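Long-range contacts in pesticidal crystal protein Cry4Aa (Bacillus thuringiensis, PDB 2C9K), which binds to insect midgut epithelial cells and brings about their colloid-osmotic lysis, making it a toxin active against mosquito larvae: residues Ser68-Ile73 with Pro119-Ser124; Ser257-Glu262 with Trp455-Val460; Arg522-Ser527 with Ile602-Phe607. All blocks are in the same frame, centred on the assembly; numbering follows the deposited sequence.

Contact 1 (Ser68-Ile73 with Pro119-Ser124); sequences SNANKI and PELVNS
Ile73 reaches across from its helix and lays its far end beside the carboxylate of Glu120, the two side chains running obliquely past each other. The nearest pair is Ile73 CD1 with Glu120 OE2, at 3.3 Å, while Ile73 CG2 comes within 3.8 Å of Glu120 CD, so a branched apolar group packs along one side of a charged tip. With CG1 beside the backbone N and CD1 fully extended beyond it (chi2 -179°), Ile73 also brings that methyl to 4.1 Å from Ser124 OG. A turn earlier, Asn69 OD1 lies 3.7 Å from Ser124 CB, a touch of oxygen against carbon. On the inner flank Ala70 CB meets Leu121 CD1 at 3.9 Å, where the two backbones come closest. The contact thus joins helix 64-74 to the C-terminal end of helix 103-123 in the all-helical first domain of the three-domain delta-endotoxins, the bundle generally held to form the pore. What positions these groups lies mostly within the second helix and just outside it. Ser124, the first residue to leave helical geometry, turns its OG back to Glu120 O (2.9 Å), approaching from above the carbonyl plane, 49° out of it. Glu120 swings its extended chain toward the other helix and pairs through OE1 with Arg76 in a salt bridge; OE2 is the oxygen that lies against Ile73. Ala70 backs onto Ile51 of helix 46-58, Leu121 touches Val139, and the next residue after Ser124 is Cys125, disulfide-bonded to Cys132.

Contact 2 (Ser257-Glu262 with Trp455-Val460); sequences SELTRE and WTHSSV
Leu259 and His457 make a CH-pi contact: Leu259 CD1 sits over the middle of one imidazole face, 3.7 Å from the ring centroid and 13° off the normal. His457 CG is anti to the backbone N (chi1 -160°), which turns one ring face to the leucine methyl.

Van der Waals contacts follow on both flanks. Glu262 CG and Thr456 CG2 lie side by side at 3.5 Å, their side chains pointing the same way. At the other end the extended chain of Glu258 crosses Val460 at about a right angle, carboxylate oxygen against methyl, with Glu258 OE1 3.6 Å from Val460 CG1.

Among the polar groups, Arg261 leads its bent chain back to the partner segment. Its guanidinium stands nearly square to the imidazole, the planes 82° apart, with Arg261 NH2 at the ring edge, 3.8 Å from His457 ND1. That distance is plain proximity, as the charge is met by Asp238 in a salt bridge and NH2 also bonds His432. Glu258 is likewise claimed from outside, by Lys478, and Glu262 by Arg288 and Ser435.

Backbone links are sparse. Leu259 N points at Ser459 OG (3.2 Å), but the placement of that hydroxyl is doubtful. Glu262 CA makes a CA-H...O contact of 3.4 Å with Trp455 O. Val460 N closes a type I turn onto His457 O.

Leu259 and His457 also touch Val10 and Leu14 of helix 5-16, so this is where the three-stranded sheet of the second domain, the beta prism of three-domain Cry toxins, meets the helical bundle.

Contact 3 (Arg522-Ser527 with Ile602-Phe607); sequences RIRYAS and IDKIEF
Arg522 extends with CG anti to its backbone N (chi1 -177°) and then bends at chi3 (80°), a turn that lays the guanidinium edge against Glu606. Both NE (2.7 Å) and NH2 (2.6 Å) of Arg522 donate to the same oxygen, Glu606 OE2, forming a side-on salt bridge with that oxygen close to the guanidinium plane. The other carboxylate oxygen, OE1, turns to Tyr251 and Gln473, while Arg522 makes a cation-pi contact with Tyr251. On the same face Arg524 runs alongside Asp603, and its NH1 meets Asp603 OD2 at 2.8 Å from above the carboxylate plane. Lys604 NZ takes Asp603 OD1 on its syn lone pair, so one carboxylate bridges two like charges, and Thr495 O accepts from the same NZ.

The two strands are antiparallel neighbours in the third domain, a beta sandwich. Arg522 and Glu606 form a hydrogen-bonded pair, as do Arg524 and Lys604. At this second pair the strand of Ile602-Phe607 forms a classic beta bulge, Asp603 and Lys604 both facing Arg524: Arg524 O accepts from Asp603 N (2.9 Å) and from Lys604 N (3.2 Å), and the register slips by one residue so that Tyr525 pairs with Ile602.

The opposite face, with Ile523, Tyr525, Ile602 and Ile605, is mainly apolar. Ile602 CD1 touches both Ile523 CG2 (3.9 Å) and Tyr525 CB (4.1 Å), and the side chains of Ile523 and Ile605 lie side by side. Phe589 of strand 584-591 packs on Ile523 and Ile605, Leu587 on Ile605, and Ala476 on Ile602, while Tyr525 OH reaches Asn552.

How the contacts relate
Read from the N terminus, the three contacts follow in series, none nested in or crossing another. Contact 1 closes a mostly helical loop of 45 residues inside the first domain. Contact 2 closes much the longest loop, 192 residues, bringing the start of the second domain back to its last strand. Contact 3 then closes 74 residues of strand and loop in the third domain. Contact 1 is remote, its nearest atoms about 22 Å from either of the others. Contacts 2 and 3 do not touch, though their nearest atoms are about 5 Å apart. Strand 471-475 lies between them: Gln473 touches Ser257 and bonds Glu606, connecting the second and third domains.

Contact 1 (Ser68-Ile73 with Pro119-Ser124)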
loop_
_atom_site.group_PDB
_atom_site.type_symbol
_atom_site.label_atom_id
_atom_site.label_comp_id
_atom_site.label_asym_id
_atom_site.label_seq_id
_atom_site.Cartn_x
_atom_site.Cartn_y
_atom_site.Cartn_z
ATOM N N SER A 68 1.931 -28.208 2.600
ATOM C CA SER A 68 3.092 -28.596 3.397
ATOM C C SER A 68 4.332 -28.743 2.520
ATOM O O SER A 68 5.456 -28.566 2.988
ATOM C CB SER A 68 2.829 -29.912 4.132
ATOM O OG SER A 68 2.547 -30.957 3.217
ATOM N N ASN A 69 4.134 -29.071 1.250
ATOM C CA ASN A 69 5.275 -29.207 0.362
ATOM C C ASN A 69 5.856 -27.828 0.147
ATOM O O ASN A 69 7.072 -27.642 0.196
ATOM C CB ASN A 69 4.871 -29.799 -0.984
ATOM C CG ASN A 69 6.028 -29.831 -1.960
ATOM O OD1 ASN A 69 6.097 -29.024 -2.890
ATOM N ND2 ASN A 69 6.959 -30.750 -1.740
ATOM N N ALA A 70 4.977 -26.863 -0.093
ATOM C CA ALA A 70 5.395 -25.485 -0.310
ATOM C C ALA A 70 6.124 -24.984 0.927
ATOM O O ALA A 70 7.153 -24.323 0.829
ATOM C CB ALA A 70 4.175 -24.601 -0.597
ATOM N N ASN A 71 5.590 -25.319 2.095
ATOM C CA ASN A 71 6.177 -24.889 3.360
ATOM C C ASN A 71 7.553 -25.519 3.597
ATOM O O ASN A 71 8.439 -24.922 4.208
ATOM C CB ASN A 71 5.233 -25.247 4.506
ATOM C CG ASN A 71 5.643 -24.610 5.800
ATOM O OD1 ASN A 71 5.768 -23.392 5.878
ATOM N ND2 ASN A 71 5.856 -25.423 6.830
ATOM N N LYS A 72 7.708 -26.735 3.091
ATOM C CA LYS A 72 8.933 -27.509 3.211
ATOM C C LYS A 72 10.015 -26.944 2.297
ATOM O O LYS A 72 11.191 -26.916 2.650
ATOM C CB LYS A 72 8.618 -28.953 2.821
ATOM C CG LYS A 72 9.708 -29.981 3.043
ATOM C CD LYS A 72 9.228 -31.345 2.533
ATOM C CE LYS A 72 7.866 -31.734 3.145
ATOM N NZ LYS A 72 7.295 -33.008 2.608
ATOM N N ILE A 73 9.598 -26.492 1.119
ATOM C CA ILE A 73 10.502 -25.946 0.111
ATOM C C ILE A 73 11.040 -24.552 0.419
ATOM O O ILE A 73 12.232 -24.298 0.270
ATOM C CB ILE A 73 9.812 -25.886 -1.275
ATOM C CG1 ILE A 73 9.406 -27.294 -1.721
ATOM C CG2 ILE A 73 10.746 -25.250 -2.298
ATOM C CD1 ILE A 73 8.732 -27.338 -3.087
ATOM N N PRO A 119 11.215 -21.325 -8.821
ATOM C CA PRO A 119 10.546 -22.042 -9.908
ATOM C C PRO A 119 9.987 -23.355 -9.363
ATOM O O PRO A 119 8.917 -23.809 -9.771
ATOM C CB PRO A 119 11.663 -22.251 -10.920
ATOM C CG PRO A 119 12.512 -21.038 -10.724
ATOM C CD PRO A 119 12.584 -20.951 -9.212
ATOM N N GLU A 120 10.712 -23.954 -8.425
ATOM C CA GLU A 120 10.274 -25.206 -7.809
ATOM C C GLU A 120 8.878 -24.962 -7.238
ATOM O O GLU A 120 7.918 -25.659 -7.575
ATOM C CB GLU A 120 11.227 -25.601 -6.679
ATOM C CG GLU A 120 11.141 -27.058 -6.251
ATOM C CD GLU A 120 12.141 -27.403 -5.149
ATOM O OE1 GLU A 120 13.302 -26.921 -5.216
ATOM O OE2 GLU A 120 11.769 -28.164 -4.224
ATOM N N LEU A 121 8.787 -23.948 -6.380
ATOM C CA LEU A 121 7.536 -23.566 -5.743
ATOM C C LEU A 121 6.392 -23.502 -6.742
ATOM O O LEU A 121 5.383 -24.190 -6.588
ATOM C CB LEU A 121 7.690 -22.205 -5.067
ATOM C CG LEU A 121 6.415 -21.625 -4.455
ATOM C CD1 LEU A 121 5.947 -22.536 -3.341
ATOM C CD2 LEU A 121 6.677 -20.227 -3.936
ATOM N N VAL A 122 6.556 -22.679 -7.770
ATOM C CA VAL A 122 5.520 -22.515 -8.784
ATOM C C VAL A 122 5.214 -23.765 -9.621
ATOM O O VAL A 122 4.066 -23.999 -9.997
ATOM C CB VAL A 122 5.873 -21.346 -9.738
ATOM C CG1 VAL A 122 4.951 -21.344 -10.940
ATOM C CG2 VAL A 122 5.753 -20.027 -8.994
ATOM N N ASN A 123 6.228 -24.574 -9.905
ATOM C CA ASN A 123 6.005 -25.756 -10.721
ATOM C C ASN A 123 5.540 -26.986 -9.959
ATOM O O ASN A 123 5.224 -28.008 -10.562
ATOM C CB ASN A 123 7.255 -26.057 -11.541
ATOM C CG ASN A 123 7.601 -24.922 -12.494
ATOM O OD1 ASN A 123 6.787 -24.533 -13.334
ATOM N ND2 ASN A 123 8.808 -24.378 -12.361
ATOM N N SER A 124 5.479 -26.888 -8.637
ATOM C CA SER A 124 5.014 -28.013 -7.831
ATOM C C SER A 124 3.510 -27.876 -7.591
ATOM O O SER A 124 3.039 -27.955 -6.455
ATOM C CB SER A 124 5.761 -28.056 -6.494
ATOM O OG SER A 124 7.137 -28.318 -6.700
#

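Contact 2 (Ser257-Glu262 with Trp455-Val460)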
loop_
_atom_site.group_PDB
_atom_site.type_symbol
_atom_site.label_atom_id
_atom_site.label_comp_id
_atom_site.label_asym_id
_atom_site.label_seq_id
_atom_site.Cartn_x
_atom_site.Cartn_y
_atom_site.Cartn_z
ATOM N N SER A 257 10.338 6.356 0.518
ATOM C CA SER A 257 9.122 6.233 -0.267
ATOM C C SER A 257 7.925 5.963 0.630
ATOM O O SER A 257 8.091 5.698 1.815
ATOM C CB SER A 257 9.270 5.094 -1.272
ATOM O OG SER A 257 9.366 3.859 -0.600
ATOM N N GLU A 258 6.724 6.035 0.060
ATOM C CA GLU A 258 5.504 5.790 0.819
ATOM C C GLU A 258 4.453 5.052 -0.009
ATOM O O GLU A 258 4.541 4.986 -1.231
ATOM C CB GLU A 258 4.943 7.114 1.352
ATOM C CG GLU A 258 4.555 8.149 0.294
ATOM C CD GLU A 258 4.312 9.547 0.892
ATOM O OE1 GLU A 258 3.602 10.360 0.263
ATOM O OE2 GLU A 258 4.844 9.843 1.986
ATOM N N LEU A 259 3.466 4.480 0.666
ATOM C CA LEU A 259 2.398 3.743 0.003
ATOM C C LEU A 259 1.119 4.554 0.212
ATOM O O LEU A 259 0.684 4.732 1.351
ATOM C CB LEU A 259 2.278 2.350 0.636
ATOM C CG LEU A 259 3.576 1.523 0.724
ATOM C CD1 LEU A 259 3.388 0.353 1.667
ATOM C CD2 LEU A 259 3.985 1.032 -0.653
ATOM N N THR A 260 0.520 5.039 -0.880
ATOM C CA THR A 260 -0.687 5.883 -0.802
ATOM C C THR A 260 -2.035 5.205 -0.984
ATOM O O THR A 260 -3.068 5.820 -0.725
ATOM C CB THR A 260 -0.660 7.016 -1.835
ATOM O OG1 THR A 260 -0.886 6.463 -3.135
ATOM C CG2 THR A 260 0.677 7.736 -1.818
ATOM N N ARG A 261 -2.030 3.956 -1.439
ATOM C CA ARG A 261 -3.274 3.205 -1.654
ATOM C C ARG A 261 -4.168 3.044 -0.411
ATOM O O ARG A 261 -3.685 3.041 0.727
ATOM C CB ARG A 261 -2.947 1.808 -2.176
ATOM C CG ARG A 261 -2.658 0.773 -1.085
ATOM C CD ARG A 261 -1.469 1.166 -0.223
ATOM N NE ARG A 261 -1.143 0.149 0.774
ATOM C CZ ARG A 261 -1.746 0.028 1.951
ATOM N NH1 ARG A 261 -2.715 0.872 2.292
ATOM N NH2 ARG A 261 -1.380 -0.940 2.787
ATOM N N GLU A 262 -5.470 2.889 -0.641
ATOM C CA GLU A 262 -6.419 2.669 0.453
ATOM C C GLU A 262 -6.868 1.213 0.460
ATOM O O GLU A 262 -6.881 0.552 -0.580
ATOM C CB GLU A 262 -7.683 3.530 0.300
ATOM C CG GLU A 262 -7.540 4.999 0.677
ATOM C CD GLU A 262 -8.873 5.744 0.705
ATOM O OE1 GLU A 262 -9.552 5.821 -0.335
ATOM O OE2 GLU A 262 -9.242 6.257 1.777
ATOM N N TRP A 455 -8.453 2.649 5.076
ATOM C CA TRP A 455 -7.188 2.734 5.781
ATOM C C TRP A 455 -6.048 3.031 4.825
ATOM O O TRP A 455 -5.905 2.372 3.806
ATOM C CB TRP A 455 -6.897 1.414 6.506
ATOM C CG TRP A 455 -7.927 1.035 7.526
ATOM C CD1 TRP A 455 -9.007 0.230 7.341
ATOM C CD2 TRP A 455 -7.988 1.486 8.887
ATOM N NE1 TRP A 455 -9.742 0.152 8.499
ATOM C CE2 TRP A 455 -9.139 0.915 9.463
ATOM C CE3 TRP A 455 -7.179 2.319 9.673
ATOM C CZ2 TRP A 455 -9.504 1.147 10.789
ATOM C CZ3 TRP A 455 -7.543 2.548 10.993
ATOM C CH2 TRP A 455 -8.694 1.965 11.536
ATOM N N THR A 456 -5.240 4.030 5.154
ATOM C CA THR A 456 -4.096 4.374 4.325
ATOM C C THR A 456 -2.829 3.990 5.083
ATOM O O THR A 456 -2.848 3.889 6.313
ATOM C CB THR A 456 -4.078 5.874 3.985
ATOM O OG1 THR A 456 -4.249 6.646 5.180
ATOM C CG2 THR A 456 -5.186 6.196 3.008
ATOM N N HIS A 457 -1.733 3.767 4.364
ATOM C CA HIS A 457 -0.487 3.375 5.022
ATOM C C HIS A 457 0.129 4.515 5.837
ATOM O O HIS A 457 0.282 5.632 5.333
ATOM C CB HIS A 457 0.527 2.890 3.996
ATOM C CG HIS A 457 1.612 2.054 4.591
ATOM N ND1 HIS A 457 1.506 0.687 4.727
ATOM C CD2 HIS A 457 2.797 2.397 5.142
ATOM C CE1 HIS A 457 2.582 0.223 5.336
ATOM N NE2 HIS A 457 3.381 1.241 5.599
ATOM N N SER A 458 0.503 4.230 7.083
ATOM C CA SER A 458 1.078 5.255 7.954
ATOM C C SER A 458 2.477 5.715 7.550
ATOM O O SER A 458 3.156 6.404 8.310
ATOM C CB SER A 458 1.099 4.773 9.406
ATOM O OG SER A 458 2.039 3.736 9.589
ATOM N N SER A 459 2.912 5.334 6.356
ATOM C CA SER A 459 4.223 5.751 5.878
ATOM C C SER A 459 4.080 7.033 5.073
ATOM O O SER A 459 5.076 7.642 4.692
ATOM C CB SER A 459 4.846 4.681 4.987
ATOM O OG SER A 459 4.132 4.553 3.767
ATOM N N VAL A 460 2.837 7.429 4.812
ATOM C CA VAL A 460 2.567 8.638 4.041
ATOM C C VAL A 460 2.795 9.885 4.887
ATOM O O VAL A 460 2.396 9.938 6.044
ATOM C CB VAL A 460 1.123 8.632 3.507
ATOM C CG1 VAL A 460 0.895 9.843 2.599
ATOM C CG2 VAL A 460 0.854 7.323 2.760
#

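Contact 3 (Arg522-Ser527 with Ile602-Phe607)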
loop_
_atom_site.group_PDB
_atom_site.type_symbol
_atom_site.label_atom_id
_atom_site.label_comp_id
_atom_site.label_asym_id
_atom_site.label_seq_id
_atom_site.Cartn_x
_atom_site.Cartn_y
_atom_site.Cartn_z
ATOM N N ARG A 522 13.302 14.659 -10.573
ATOM C CA ARG A 522 13.147 13.589 -11.567
ATOM C C ARG A 522 11.732 13.025 -11.533
ATOM O O ARG A 522 11.139 12.919 -10.468
ATOM C CB ARG A 522 14.151 12.483 -11.252
ATOM C CG ARG A 522 14.170 11.344 -12.222
ATOM C CD ARG A 522 15.276 10.378 -11.864
ATOM N NE ARG A 522 14.914 9.479 -10.770
ATOM C CZ ARG A 522 15.756 8.608 -10.216
ATOM N NH1 ARG A 522 17.006 8.529 -10.648
ATOM N NH2 ARG A 522 15.349 7.796 -9.249
ATOM N N ILE A 523 11.197 12.646 -12.687
ATOM C CA ILE A 523 9.831 12.129 -12.768
ATOM C C ILE A 523 9.705 10.681 -13.263
ATOM O O ILE A 523 10.356 10.293 -14.237
ATOM C CB ILE A 523 8.985 13.051 -13.687
ATOM C CG1 ILE A 523 8.599 14.315 -12.931
ATOM C CG2 ILE A 523 7.741 12.345 -14.174
ATOM C CD1 ILE A 523 7.922 15.314 -13.818
ATOM N N ARG A 524 8.869 9.889 -12.585
ATOM C CA ARG A 524 8.621 8.495 -12.971
ATOM C C ARG A 524 7.224 8.507 -13.577
ATOM O O ARG A 524 6.231 8.619 -12.862
ATOM C CB ARG A 524 8.655 7.562 -11.749
ATOM C CG ARG A 524 8.560 6.067 -12.095
ATOM C CD ARG A 524 8.922 5.171 -10.909
ATOM N NE ARG A 524 9.119 3.759 -11.264
ATOM C CZ ARG A 524 8.151 2.844 -11.353
ATOM N NH1 ARG A 524 6.889 3.168 -11.117
ATOM N NH2 ARG A 524 8.448 1.590 -11.666
ATOM N N TYR A 525 7.156 8.390 -14.899
ATOM C CA TYR A 525 5.883 8.454 -15.609
ATOM C C TYR A 525 5.735 7.350 -16.638
ATOM O O TYR A 525 6.661 6.587 -16.895
ATOM C CB TYR A 525 5.802 9.776 -16.360
ATOM C CG TYR A 525 6.725 9.764 -17.564
ATOM C CD1 TYR A 525 6.217 9.711 -18.866
ATOM C CD2 TYR A 525 8.108 9.698 -17.398
ATOM C CE1 TYR A 525 7.065 9.585 -19.964
ATOM C CE2 TYR A 525 8.961 9.571 -18.492
ATOM C CZ TYR A 525 8.433 9.513 -19.766
ATOM O OH TYR A 525 9.280 9.369 -20.835
ATOM N N ALA A 526 4.557 7.318 -17.250
ATOM C CA ALA A 526 4.212 6.371 -18.304
ATOM C C ALA A 526 3.623 7.247 -19.407
ATOM O O ALA A 526 3.084 8.323 -19.132
ATOM C CB ALA A 526 3.176 5.370 -17.811
ATOM N N SER A 527 3.716 6.797 -20.651
ATOM C CA SER A 527 3.200 7.599 -21.753
ATOM C C SER A 527 3.195 6.863 -23.076
ATOM O O SER A 527 4.169 6.206 -23.427
ATOM C CB SER A 527 4.044 8.866 -21.902
ATOM O OG SER A 527 3.684 9.595 -23.062
ATOM N N ILE A 602 1.442 10.241 -14.588
ATOM C CA ILE A 602 2.444 10.654 -13.616
ATOM C C ILE A 602 2.383 9.802 -12.361
ATOM O O ILE A 602 1.361 9.766 -11.675
ATOM C CB ILE A 602 2.252 12.116 -13.187
ATOM C CG1 ILE A 602 2.507 13.053 -14.365
ATOM C CG2 ILE A 602 3.195 12.433 -12.052
ATOM C CD1 ILE A 602 3.933 13.066 -14.834
ATOM N N ASP A 603 3.494 9.145 -12.051
ATOM C CA ASP A 603 3.581 8.289 -10.876
ATOM C C ASP A 603 4.275 8.945 -9.679
ATOM O O ASP A 603 3.622 9.303 -8.693
ATOM C CB ASP A 603 4.293 6.991 -11.258
ATOM C CG ASP A 603 4.560 6.101 -10.072
ATOM O OD1 ASP A 603 3.681 6.015 -9.183
ATOM O OD2 ASP A 603 5.646 5.480 -10.042
ATOM N N LYS A 604 5.591 9.115 -9.768
ATOM C CA LYS A 604 6.356 9.699 -8.671
ATOM C C LYS A 604 7.163 10.941 -9.064
ATOM O O LYS A 604 7.666 11.046 -10.184
ATOM C CB LYS A 604 7.342 8.664 -8.100
ATOM C CG LYS A 604 6.811 7.256 -7.863
ATOM C CD LYS A 604 6.049 7.127 -6.565
ATOM C CE LYS A 604 5.762 5.655 -6.233
ATOM N NZ LYS A 604 4.923 4.929 -7.251
ATOM N N ILE A 605 7.282 11.874 -8.125
ATOM C CA ILE A 605 8.070 13.095 -8.321
ATOM C C ILE A 605 9.271 12.840 -7.427
ATOM O O ILE A 605 9.116 12.605 -6.230
ATOM C CB ILE A 605 7.352 14.352 -7.801
ATOM C CG1 ILE A 605 5.937 14.443 -8.376
ATOM C CG2 ILE A 605 8.162 15.571 -8.157
ATOM C CD1 ILE A 605 5.868 14.512 -9.882
ATOM N N GLU A 606 10.467 12.870 -7.991
ATOM C CA GLU A 606 11.641 12.584 -7.184
ATOM C C GLU A 606 12.629 13.726 -7.057
ATOM O O GLU A 606 12.867 14.478 -8.008
ATOM C CB GLU A 606 12.332 11.333 -7.729
ATOM C CG GLU A 606 11.467 10.099 -7.576
ATOM C CD GLU A 606 12.103 8.830 -8.100
ATOM O OE1 GLU A 606 11.661 7.738 -7.672
ATOM O OE2 GLU A 606 13.024 8.916 -8.939
ATOM N N PHE A 607 13.184 13.866 -5.861
ATOM C CA PHE A 607 14.168 14.897 -5.615
ATOM C C PHE A 607 15.510 14.239 -5.343
ATOM O O PHE A 607 15.652 13.447 -4.411
ATOM C CB PHE A 607 13.763 15.765 -4.428
ATOM C CG PHE A 607 12.540 16.588 -4.676
ATOM C CD1 PHE A 607 11.269 16.043 -4.498
ATOM C CD2 PHE A 607 12.653 17.908 -5.106
ATOM C CE1 PHE A 607 10.118 16.807 -4.744
ATOM C CE2 PHE A 607 11.522 18.678 -5.357
ATOM C CZ PHE A 607 10.245 18.129 -5.175
#